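Local coordinates for protein purine nucleoside phosphorylase (Schistosoma mansoni, PDB 5KO5) that binds cytosine in its ligand pocket and probably catalyses the reversible phosphorolysis of purine nucleosides to free base and ribose 1-phosphate, at residues 14-19 / 54-58; 67-71 / 82-86; 102-106 / 229-235. All coordinates share one frame. Residues are numbered along the deposited sequence.

Contact 1: 14-19 / 54-58; sequences MAADYI and NIPNF
Residues 14-19 belong to helix 9-23, with phi/psi close to -63/-43 and the hydrogen bonds Tyr18 N to Met14 O (3.2 Å) and Ile19 N to Ala15 O (3.1 Å). Residues 54-58 run through the loop between strands 47-51 and 69-75. Ile55 to Phe58 form a type II beta turn, with Pro56 at -55/131 and Asn57 at 74/3, closed by Phe58 N to Ile55 O at 3.2 Å. The turn lies against the helix where the CA atoms of Ala15 and Pro56 are 5.0 Å apart; there Ala15 CB sits 3.2 Å from Pro56 O. Pro56 fits between Met14 and Tyr18, one helical turn apart and both with chi1 t: Met14 CG is 3.9 Å from Pro56 CB, and Tyr18 CG is 3.5 Å from Pro56 CD. The extended Tyr18 side chain reaches along the loop, so that Asn54 O lies over one face of its ring, 3.5 Å from Tyr18 CZ. A water joins the polar ends, 2.8 Å from Tyr18 OH and accepting from Asn54 ND2 at 3.2 Å. Ile55 CG2 packs on Ala15 CB (3.7 Å) and Ile19 CD1 (4.0 Å), while Ala15 CB meets the edge of the Phe58 ring at CD1 (4.2 Å). Asn57 ND2, 3.7 Å from Met14 CB, is hydrogen-bonded to Asn11 O of the same helix. Ile19 and Ile55 continue onto Leu70 and Ile50 of the sheet. A type II turn with Pro56 and Asn57 at its corners thus packs on helix 9-23 beside strand 47-51 of the phosphorylase-superfamily alpha/beta fold.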
# COMPACT_ATOMS: atom_id res chain seq x y z
N MET A 14 10.06 -21.21 -21.87
CA MET A 14 9.29 -22.43 -22.11
C MET A 14 7.91 -22.11 -22.66
O MET A 14 7.41 -22.79 -23.57
CB MET A 14 9.20 -23.26 -20.83
CG MET A 14 8.50 -24.60 -21.04
SD MET A 14 8.53 -25.67 -19.60
CE MET A 14 7.84 -27.17 -20.29
N ALA A 15 7.28 -21.06 -22.12
CA ALA A 15 5.99 -20.62 -22.65
C ALA A 15 6.13 -20.11 -24.08
O ALA A 15 5.30 -20.43 -24.94
CB ALA A 15 5.40 -19.54 -21.75
N ALA A 16 7.17 -19.31 -24.35
CA ALA A 16 7.33 -18.77 -25.70
C ALA A 16 7.62 -19.88 -26.71
O ALA A 16 7.12 -19.84 -27.84
CB ALA A 16 8.42 -17.69 -25.71
N ASP A 17 8.40 -20.89 -26.31
CA ASP A 17 8.68 -22.02 -27.20
C ASP A 17 7.39 -22.71 -27.62
O ASP A 17 7.20 -23.04 -28.79
CB ASP A 17 9.60 -23.02 -26.50
CG ASP A 17 11.03 -22.56 -26.46
OD1 ASP A 17 11.37 -21.59 -27.17
OD2 ASP A 17 11.83 -23.17 -25.71
N TYR A 18 6.49 -22.96 -26.65
CA TYR A 18 5.22 -23.60 -26.98
C TYR A 18 4.42 -22.74 -27.95
O TYR A 18 3.89 -23.24 -28.95
CB TYR A 18 4.42 -23.84 -25.70
CG TYR A 18 3.04 -24.42 -25.94
CD1 TYR A 18 2.85 -25.80 -26.08
CD2 TYR A 18 1.92 -23.60 -26.03
CE1 TYR A 18 1.59 -26.33 -26.30
CE2 TYR A 18 0.66 -24.12 -26.25
CZ TYR A 18 0.50 -25.48 -26.39
OH TYR A 18 -0.75 -26.00 -26.60
N ILE A 19 4.33 -21.44 -27.67
CA ILE A 19 3.54 -20.53 -28.49
C ILE A 19 4.10 -20.45 -29.91
O ILE A 19 3.34 -20.47 -30.89
CB ILE A 19 3.47 -19.15 -27.82
CG1 ILE A 19 2.69 -19.22 -26.51
CG2 ILE A 19 2.85 -18.12 -28.77
CD1 ILE A 19 3.08 -18.13 -25.53
N ASN A 54 -3.39 -24.06 -21.76
CA ASN A 54 -2.54 -24.93 -22.55
C ASN A 54 -1.07 -24.50 -22.57
O ASN A 54 -0.23 -25.28 -23.02
CB ASN A 54 -3.04 -25.01 -24.01
CG ASN A 54 -4.38 -25.70 -24.13
OD1 ASN A 54 -4.80 -26.44 -23.24
ND2 ASN A 54 -5.07 -25.46 -25.25
N ILE A 55 -0.75 -23.29 -22.12
CA ILE A 55 0.59 -22.73 -22.29
C ILE A 55 1.41 -23.07 -21.04
O ILE A 55 0.99 -22.69 -19.93
CB ILE A 55 0.55 -21.22 -22.52
CG1 ILE A 55 -0.35 -20.88 -23.71
CG2 ILE A 55 1.98 -20.69 -22.73
CD1 ILE A 55 -0.59 -19.38 -23.82
N PRO A 56 2.56 -23.71 -21.18
CA PRO A 56 3.40 -23.98 -20.00
C PRO A 56 3.72 -22.71 -19.23
O PRO A 56 4.10 -21.69 -19.81
CB PRO A 56 4.67 -24.59 -20.61
CG PRO A 56 4.26 -25.14 -21.92
CD PRO A 56 3.16 -24.23 -22.42
N ASN A 57 3.52 -22.77 -17.92
CA ASN A 57 3.86 -21.74 -16.95
C ASN A 57 2.92 -20.54 -16.99
O ASN A 57 3.18 -19.58 -16.25
CB ASN A 57 5.31 -21.24 -17.05
CG ASN A 57 6.30 -22.36 -16.90
OD1 ASN A 57 6.13 -23.23 -16.05
ND2 ASN A 57 7.32 -22.37 -17.75
N PHE A 58 1.87 -20.53 -17.80
CA PHE A 58 0.94 -19.41 -17.74
C PHE A 58 0.13 -19.49 -16.45
O PHE A 58 -0.11 -20.58 -15.92
CB PHE A 58 0.01 -19.40 -18.96
CG PHE A 58 0.32 -18.28 -19.92
CD1 PHE A 58 1.59 -18.18 -20.49
CD2 PHE A 58 -0.63 -17.33 -20.25
CE1 PHE A 58 1.90 -17.15 -21.37
CE2 PHE A 58 -0.33 -16.30 -21.13
CZ PHE A 58 0.93 -16.21 -21.69
O HOH W 1 -3.03 -24.70 -27.66

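Contact 2: 67-71 / 82-86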
# COMPACT_ATOMS: atom_id res chain seq x y z
N VAL A 67 -12.95 -15.82 -19.95
CA VAL A 67 -12.06 -16.18 -21.05
C VAL A 67 -10.60 -15.96 -20.68
O VAL A 67 -10.25 -15.06 -19.90
CB VAL A 67 -12.46 -15.41 -22.33
CG1 VAL A 67 -12.17 -13.92 -22.17
CG2 VAL A 67 -11.75 -15.99 -23.55
N GLY A 68 -9.73 -16.80 -21.24
CA GLY A 68 -8.30 -16.67 -21.04
C GLY A 68 -7.52 -17.27 -22.19
O GLY A 68 -7.12 -18.44 -22.13
N ASN A 69 -7.31 -16.48 -23.25
CA ASN A 69 -6.64 -16.95 -24.46
C ASN A 69 -5.59 -15.94 -24.89
O ASN A 69 -5.78 -14.73 -24.72
CB ASN A 69 -7.61 -17.06 -25.63
CG ASN A 69 -8.68 -18.11 -25.44
OD1 ASN A 69 -8.39 -19.23 -25.00
ND2 ASN A 69 -9.91 -17.76 -25.78
N LEU A 70 -4.49 -16.44 -25.43
CA LEU A 70 -3.57 -15.64 -26.22
C LEU A 70 -3.97 -15.79 -27.68
O LEU A 70 -4.15 -16.92 -28.16
CB LEU A 70 -2.15 -16.16 -26.03
CG LEU A 70 -1.01 -15.15 -25.97
CD1 LEU A 70 -1.21 -14.17 -24.82
CD2 LEU A 70 0.31 -15.89 -25.82
N VAL A 71 -4.13 -14.68 -28.38
CA VAL A 71 -4.56 -14.68 -29.78
C VAL A 71 -3.47 -14.03 -30.62
O VAL A 71 -3.09 -12.88 -30.36
CB VAL A 71 -5.91 -13.97 -29.96
CG1 VAL A 71 -6.39 -14.09 -31.41
CG2 VAL A 71 -6.95 -14.54 -29.00
N ALA A 82 -2.33 -10.83 -28.70
CA ALA A 82 -3.30 -10.19 -27.82
C ALA A 82 -3.57 -11.07 -26.61
O ALA A 82 -3.66 -12.29 -26.73
CB ALA A 82 -4.62 -9.97 -28.55
N MET A 83 -3.76 -10.44 -25.45
CA MET A 83 -4.29 -11.14 -24.28
C MET A 83 -5.81 -10.99 -24.28
O MET A 83 -6.32 -9.88 -24.13
CB MET A 83 -3.69 -10.61 -22.99
CG MET A 83 -2.21 -10.85 -22.88
SD MET A 83 -1.52 -10.48 -21.26
CE MET A 83 -2.17 -11.85 -20.28
N GLN A 84 -6.52 -12.10 -24.46
CA GLN A 84 -7.97 -12.12 -24.39
C GLN A 84 -8.34 -12.64 -23.00
O GLN A 84 -8.34 -13.84 -22.76
CB GLN A 84 -8.54 -13.00 -25.49
CG GLN A 84 -10.04 -12.89 -25.63
CD GLN A 84 -10.55 -13.75 -26.75
OE1 GLN A 84 -10.25 -14.94 -26.82
NE2 GLN A 84 -11.32 -13.15 -27.65
N GLY A 85 -8.67 -11.72 -22.10
CA GLY A 85 -8.80 -12.10 -20.71
C GLY A 85 -7.64 -11.56 -19.90
O GLY A 85 -6.66 -12.25 -19.63
N ARG A 86 -7.76 -10.29 -19.53
CA ARG A 86 -6.71 -9.58 -18.83
C ARG A 86 -6.58 -10.08 -17.39
O ARG A 86 -7.56 -10.46 -16.75
CB ARG A 86 -7.11 -8.11 -18.81
CG ARG A 86 -6.10 -7.18 -18.28
CD ARG A 86 -6.65 -5.80 -18.46
NE ARG A 86 -5.60 -4.80 -18.37
CZ ARG A 86 -5.75 -3.56 -18.80
NH1 ARG A 86 -6.90 -3.19 -19.35
NH2 ARG A 86 -4.75 -2.71 -18.68
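These segments are the open end of the antiparallel beta hairpin 69-75/78-84; the axes of segments 69-71 and 82-84 approach to 4.8 Å, with 149° between their N-to-C directions. Four backbone hydrogen bonds hold it: Asn69 N to Gln84 O (2.9 Å), Gln84 N to Asn69 O (2.7 Å), Val71 N to Ala82 O (2.9 Å) and Ala82 N to Val71 O (2.7 Å). The non-hydrogen-bonded pair Leu70-Met83 lies between. Leu70 CA adds a CA-H...O contact to Ala82 O at 3.4 Å. Apolar packing is modest: Leu70 CD1 meets Met83 CG at 4.0 Å on one face, and Val71 CB meets Ala82 CB at 4.4 Å on the other. Strands 47-51 and 29-32 flank the hairpin in the mixed sheet. At Gly85 (108/82) a CB would clash with Val67 O and jam against the carbonyl O of Gln84, which calls for glycine; Arg86 turns away to a salt bridge with Glu226. A side-chain bond reinforces the terminal pair: Asn69 ND2 donates to Gln84 OE1 at 3.0 Å.

Contact 3: 102-106 / 229-235; sequences IRVMK and IACHCGI. With EDO (1,2-ethanediol), chain E.
Most unusual is a water bridging the two helices, which accepts from Arg103 NE (2.8 Å), donates to Ile229 O (2.9 Å) and lies 2.8 Å from His232 ND1. Residues 102-106 are helical, phi/psi near -62/-42, with Lys106 N to Ile102 O at 3.0 Å. The helix through 229-232 ends at Cys233 (-103/16) and Gly234 (84/16), with Gly234 N to Cys231 O at 3.2 Å and Ile235 N to Ala230 O at 2.9 Å. CA atoms pair as Ile102-Ala230 (6.5 Å) and Lys106-Cys233 (7.2 Å). Ile102 CB is 3.6 Å from Ile229 CG2, both side chains with chi1 and chi2 m. Lys106 (chi1 t, chi2 p) lays CB 3.8 Å from Cys233 SG, and its NZ hydrogen-bonds to Cys233 O and to O1 of a 1,2-ethanediol, probably from the crystallisation liquor, each at 2.8 Å. Arg103 NH1 and His232 NE2 are hydrogen-bonded to Ala7 O and Asn153 OD1. This is helix packing at a Schellman C-terminus (C-prime Gly234), where helix 224-232 turns into strand 236-246.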
# COMPACT_ATOMS: atom_id res chain seq x y z
N ILE A 102 3.79 -10.79 -20.05
CA ILE A 102 4.46 -9.68 -20.72
C ILE A 102 5.88 -10.08 -21.11
O ILE A 102 6.37 -9.74 -22.19
CB ILE A 102 4.47 -8.43 -19.82
CG1 ILE A 102 3.05 -8.05 -19.38
CG2 ILE A 102 5.13 -7.28 -20.56
CD1 ILE A 102 2.10 -7.87 -20.51
N ARG A 103 6.57 -10.79 -20.22
CA ARG A 103 7.90 -11.27 -20.54
C ARG A 103 7.88 -12.30 -21.67
O ARG A 103 8.81 -12.35 -22.48
CB ARG A 103 8.57 -11.79 -19.28
CG ARG A 103 8.89 -10.63 -18.36
CD ARG A 103 9.49 -11.03 -17.02
NE ARG A 103 9.91 -9.81 -16.33
CZ ARG A 103 10.21 -9.74 -15.04
NH1 ARG A 103 10.17 -10.83 -14.29
NH2 ARG A 103 10.54 -8.57 -14.51
N VAL A 104 6.82 -13.11 -21.75
CA VAL A 104 6.65 -13.98 -22.90
C VAL A 104 6.49 -13.16 -24.17
O VAL A 104 7.11 -13.46 -25.20
CB VAL A 104 5.46 -14.94 -22.67
CG1 VAL A 104 5.10 -15.68 -23.95
CG2 VAL A 104 5.82 -15.92 -21.55
N MET A 105 5.68 -12.10 -24.13
CA MET A 105 5.60 -11.20 -25.28
C MET A 105 6.98 -10.72 -25.69
O MET A 105 7.30 -10.70 -26.88
CB MET A 105 4.73 -9.99 -24.96
CG MET A 105 3.25 -10.29 -24.89
SD MET A 105 2.37 -8.73 -24.70
CE MET A 105 0.67 -9.31 -24.63
N LYS A 106 7.82 -10.34 -24.73
CA LYS A 106 9.16 -9.86 -25.06
C LYS A 106 9.95 -10.94 -25.80
O LYS A 106 10.56 -10.66 -26.84
CB LYS A 106 9.90 -9.42 -23.80
CG LYS A 106 11.36 -8.98 -24.04
CD LYS A 106 11.43 -7.61 -24.72
CE LYS A 106 12.83 -7.26 -25.20
NZ LYS A 106 13.83 -7.16 -24.12
N ILE A 229 6.18 -3.72 -16.16
CA ILE A 229 6.88 -4.91 -16.66
C ILE A 229 7.39 -4.66 -18.07
O ILE A 229 8.52 -5.03 -18.40
CB ILE A 229 5.98 -6.16 -16.56
CG1 ILE A 229 5.61 -6.45 -15.10
CG2 ILE A 229 6.70 -7.37 -17.19
CD1 ILE A 229 6.81 -6.60 -14.14
N ALA A 230 6.57 -4.02 -18.91
CA ALA A 230 7.00 -3.70 -20.27
C ALA A 230 8.20 -2.75 -20.26
O ALA A 230 9.20 -2.99 -20.95
CB ALA A 230 5.83 -3.08 -21.04
N CYS A 231 8.11 -1.68 -19.46
CA CYS A 231 9.21 -0.72 -19.39
C CYS A 231 10.49 -1.39 -18.90
O CYS A 231 11.58 -1.13 -19.42
CB CYS A 231 8.79 0.42 -18.45
SG CYS A 231 10.03 1.72 -18.24
N HIS A 232 10.36 -2.28 -17.91
CA HIS A 232 11.51 -2.97 -17.37
C HIS A 232 12.26 -3.75 -18.45
O HIS A 232 13.49 -3.79 -18.46
CB HIS A 232 11.02 -3.87 -16.23
CG HIS A 232 12.07 -4.72 -15.60
ND1 HIS A 232 12.25 -6.05 -15.94
CD2 HIS A 232 12.97 -4.45 -14.63
CE1 HIS A 232 13.23 -6.55 -15.20
NE2 HIS A 232 13.69 -5.60 -14.41
N CYS A 233 11.53 -4.37 -19.39
CA CYS A 233 12.17 -5.18 -20.42
C CYS A 233 12.27 -4.47 -21.78
O CYS A 233 12.53 -5.13 -22.79
CB CYS A 233 11.51 -6.56 -20.53
SG CYS A 233 9.85 -6.59 -21.26
N GLY A 234 12.09 -3.15 -21.81
CA GLY A 234 12.36 -2.39 -23.02
C GLY A 234 11.26 -2.34 -24.06
O GLY A 234 11.53 -1.98 -25.21
N ILE A 235 10.03 -2.68 -23.70
CA ILE A 235 8.88 -2.60 -24.60
C ILE A 235 8.26 -1.22 -24.45
O ILE A 235 7.97 -0.78 -23.33
CB ILE A 235 7.87 -3.72 -24.28
CG1 ILE A 235 8.46 -5.09 -24.61
CG2 ILE A 235 6.55 -3.50 -25.03
CD1 ILE A 235 7.57 -6.24 -24.21
C1 EDO E . 14.82 -10.57 -22.60
O1 EDO E . 14.70 -9.17 -22.31
C2 EDO E . 15.65 -10.79 -23.86
O2 EDO E . 14.86 -10.50 -25.02
O HOH W 2 10.22 -7.22 -17.42

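The three contacts adjoin, joined by apolar side chains. Leu70 of contact 2 reaches contact 1 through CD2, 3.6 Å from Ile19 CD1, 4.1 Å from Ile55 CD1 and 4.2 Å from Phe58 CZ. Val104, out of reach of segment 229-235, packs on contact 1: its CG1 is 3.6 Å from Ile19 CD1 and its CG2 3.6 Å from Ala15 CB. Contacts 2 and 3, centres about 17 Å apart, meet at Met83 CG and Met105 CE (3.7 Å). Helix 95-108 thus lies between the hairpin, helix 9-23 and helix 224-232. None of these segments contributes to the observed cytosine pocket, formed by residues such as Tyr202, Glu203 and Asn245.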